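Local coordinates for protein nucleoside-triphosphatase THEP1 (Aquifex aeolicus, PDB 1YE8) that hydrolyses ribonucleoside triphosphates such as ATP and GTP to diphosphates and phosphate, without acting as a kinase, at residues Ile105-Lys110 / Thr136-Asp141. Sequence-based numbering, arbitrary orientation.
Sequences IDEIGK and TIPIRD
The side chain of Thr-136 packs against Asp-106 and Glu-107, its OG1 against CA and CB of Glu-107 and 2.6 Å from OD1 of Asp-106, to which it donates a hydrogen bond. That bond takes the anti lone pair of OD1, on the side away from OD2, and OD2 itself is held by OG1 of Thr-14. The threonine hydroxyl gets there by standing between its own backbone N and carbonyl carbon (chi1 56°). Two backbone bonds flank it: Thr-136 N to Ile-105 O, 3.1 Å, and Ile-108 N to Thr-136 O, 2.9 Å. This is where the neighbouring parallel strands 102-105 and 132-136 of the RecA-like P-loop core run out into loops, with the acidic pair Asp-106 and Glu-107, which probably forms the Walker B end of the strand, facing the Walker A loop; a magnesium ion lies about 4 Å from the side chain of Asp-106. An alanine at Asp-106 would probably leave the hydroxyl of Thr-136 without its acceptor, and that of Thr-14 without its carboxylate partner. A cis peptide joins Asp-106 to Glu-107, whose extended side chain crosses Thr-136 at about a right angle and sets OE2 3.2 Å from CD of Pro-138. On that ring's CD also rests the carbonyl O of Ile-108, at 3.3 Å, while CB of Ile-108 meets CG2 of Ile-137 at 3.9 Å.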
loop_
_atom_site.group_PDB
_atom_site.type_symbol
_atom_site.label_atom_id
_atom_site.label_comp_id
_atom_site.label_asym_id
_atom_site.label_seq_id
_atom_site.Cartn_x
_atom_site.Cartn_y
_atom_site.Cartn_z
ATOM N N ILE A 105 -0.362 -0.349 3.429
ATOM C CA ILE A 105 -0.601 0.580 2.307
ATOM C C ILE A 105 -0.167 -0.070 0.990
ATOM O O ILE A 105 1.017 0.000 0.609
ATOM C CB ILE A 105 0.171 1.933 2.497
ATOM C CG1 ILE A 105 0.058 2.476 3.936
ATOM C CG2 ILE A 105 -0.359 2.968 1.481
ATOM C CD1 ILE A 105 0.810 3.793 4.146
ATOM N N ASP A 106 -1.101 -0.691 0.280
ATOM C CA ASP A 106 -0.800 -1.252 -1.045
ATOM C C ASP A 106 -1.792 -0.591 -1.997
ATOM O O ASP A 106 -2.996 -0.871 -1.923
ATOM C CB ASP A 106 -0.954 -2.786 -1.027
ATOM C CG ASP A 106 -0.982 -3.390 -2.411
ATOM O OD1 ASP A 106 -0.002 -3.203 -3.177
ATOM O OD2 ASP A 106 -1.940 -4.074 -2.814
ATOM N N GLU A 107 -1.345 0.289 -2.895
ATOM C CA GLU A 107 0.026 0.566 -3.272
ATOM C C GLU A 107 0.271 2.069 -3.230
ATOM O O GLU A 107 -0.628 2.885 -3.524
ATOM C CB GLU A 107 0.243 0.048 -4.705
ATOM C CG GLU A 107 1.648 0.266 -5.236
ATOM C CD GLU A 107 2.014 -0.591 -6.425
ATOM O OE1 GLU A 107 1.262 -1.487 -6.850
ATOM O OE2 GLU A 107 3.099 -0.376 -6.967
ATOM N N ILE A 108 1.497 2.457 -2.901
ATOM C CA ILE A 108 1.924 3.825 -3.118
ATOM C C ILE A 108 2.366 3.896 -4.578
ATOM O O ILE A 108 3.566 3.866 -4.899
ATOM C CB ILE A 108 3.024 4.250 -2.123
ATOM C CG1 ILE A 108 2.570 3.967 -0.678
ATOM C CG2 ILE A 108 3.397 5.745 -2.309
ATOM C CD1 ILE A 108 3.635 4.108 0.332
ATOM N N GLY A 109 1.384 3.998 -5.473
ATOM C CA GLY A 109 1.616 3.932 -6.904
ATOM C C GLY A 109 1.005 5.107 -7.639
ATOM O O GLY A 109 0.355 5.965 -7.035
ATOM N N LYS A 110 1.232 5.151 -8.949
ATOM C CA LYS A 110 0.798 6.271 -9.757
ATOM C C LYS A 110 -0.705 6.580 -9.633
ATOM O O LYS A 110 -1.083 7.739 -9.523
ATOM C CB LYS A 110 1.167 6.043 -11.224
ATOM C CG LYS A 110 0.985 7.302 -12.065
ATOM C CD LYS A 110 2.191 8.220 -11.932
ATOM C CE LYS A 110 2.132 9.370 -12.917
ATOM N NZ LYS A 110 0.893 10.179 -12.725
ATOM N N THR A 136 3.762 -1.000 -0.385
ATOM C CA THR A 136 4.321 -1.407 -1.665
ATOM C C THR A 136 4.547 -0.179 -2.534
ATOM O O THR A 136 3.822 0.832 -2.444
ATOM C CB THR A 136 3.377 -2.361 -2.404
ATOM O OG1 THR A 136 2.097 -1.736 -2.565
ATOM C CG2 THR A 136 3.151 -3.625 -1.580
ATOM N N ILE A 137 5.552 -0.283 -3.398
ATOM C CA ILE A 137 5.828 0.722 -4.421
ATOM C C ILE A 137 6.190 0.031 -5.716
ATOM O O ILE A 137 6.715 -1.087 -5.705
ATOM C CB ILE A 137 6.982 1.700 -4.017
ATOM C CG1 ILE A 137 8.274 0.940 -3.669
ATOM C CG2 ILE A 137 6.524 2.649 -2.911
ATOM C CD1 ILE A 137 9.452 1.860 -3.447
ATOM N N PRO A 138 5.939 0.702 -6.837
ATOM C CA PRO A 138 6.367 0.154 -8.125
ATOM C C PRO A 138 7.887 0.109 -8.227
ATOM O O PRO A 138 8.604 0.755 -7.451
ATOM C CB PRO A 138 5.732 1.105 -9.158
ATOM C CG PRO A 138 5.357 2.319 -8.421
ATOM C CD PRO A 138 5.257 2.004 -6.971
ATOM N N ILE A 139 8.375 -0.700 -9.160
ATOM C CA ILE A 139 9.824 -0.875 -9.326
ATOM C C ILE A 139 10.491 0.299 -10.050
ATOM O O ILE A 139 11.696 0.502 -9.943
ATOM C CB ILE A 139 10.129 -2.235 -10.018
ATOM C CG1 ILE A 139 11.594 -2.661 -9.834
ATOM C CG2 ILE A 139 9.742 -2.205 -11.485
ATOM C CD1 ILE A 139 12.005 -2.961 -8.391
ATOM N N ARG A 140 9.696 1.084 -10.768
ATOM C CA ARG A 140 10.200 2.290 -11.411
ATOM C C ARG A 140 9.766 3.528 -10.633
ATOM O O ARG A 140 8.737 3.528 -9.946
ATOM C CB ARG A 140 9.723 2.373 -12.865
ATOM C CG ARG A 140 10.316 1.295 -13.788
ATOM C CD ARG A 140 9.809 1.328 -15.230
ATOM N NE ARG A 140 8.348 1.421 -15.320
ATOM C CZ ARG A 140 7.665 2.534 -15.600
ATOM N NH1 ARG A 140 8.295 3.683 -15.830
ATOM N NH2 ARG A 140 6.340 2.499 -15.643
ATOM N N ASP A 141 10.558 4.594 -10.720
ATOM C CA ASP A 141 10.251 5.840 -10.019
ATOM C C ASP A 141 9.245 6.675 -10.807
ATOM O O ASP A 141 9.597 7.690 -11.414
ATOM C CB ASP A 141 11.529 6.637 -9.779
ATOM C CG ASP A 141 12.421 6.006 -8.736
ATOM O OD1 ASP A 141 11.928 5.246 -7.865
ATOM O OD2 ASP A 141 13.649 6.254 -8.686
#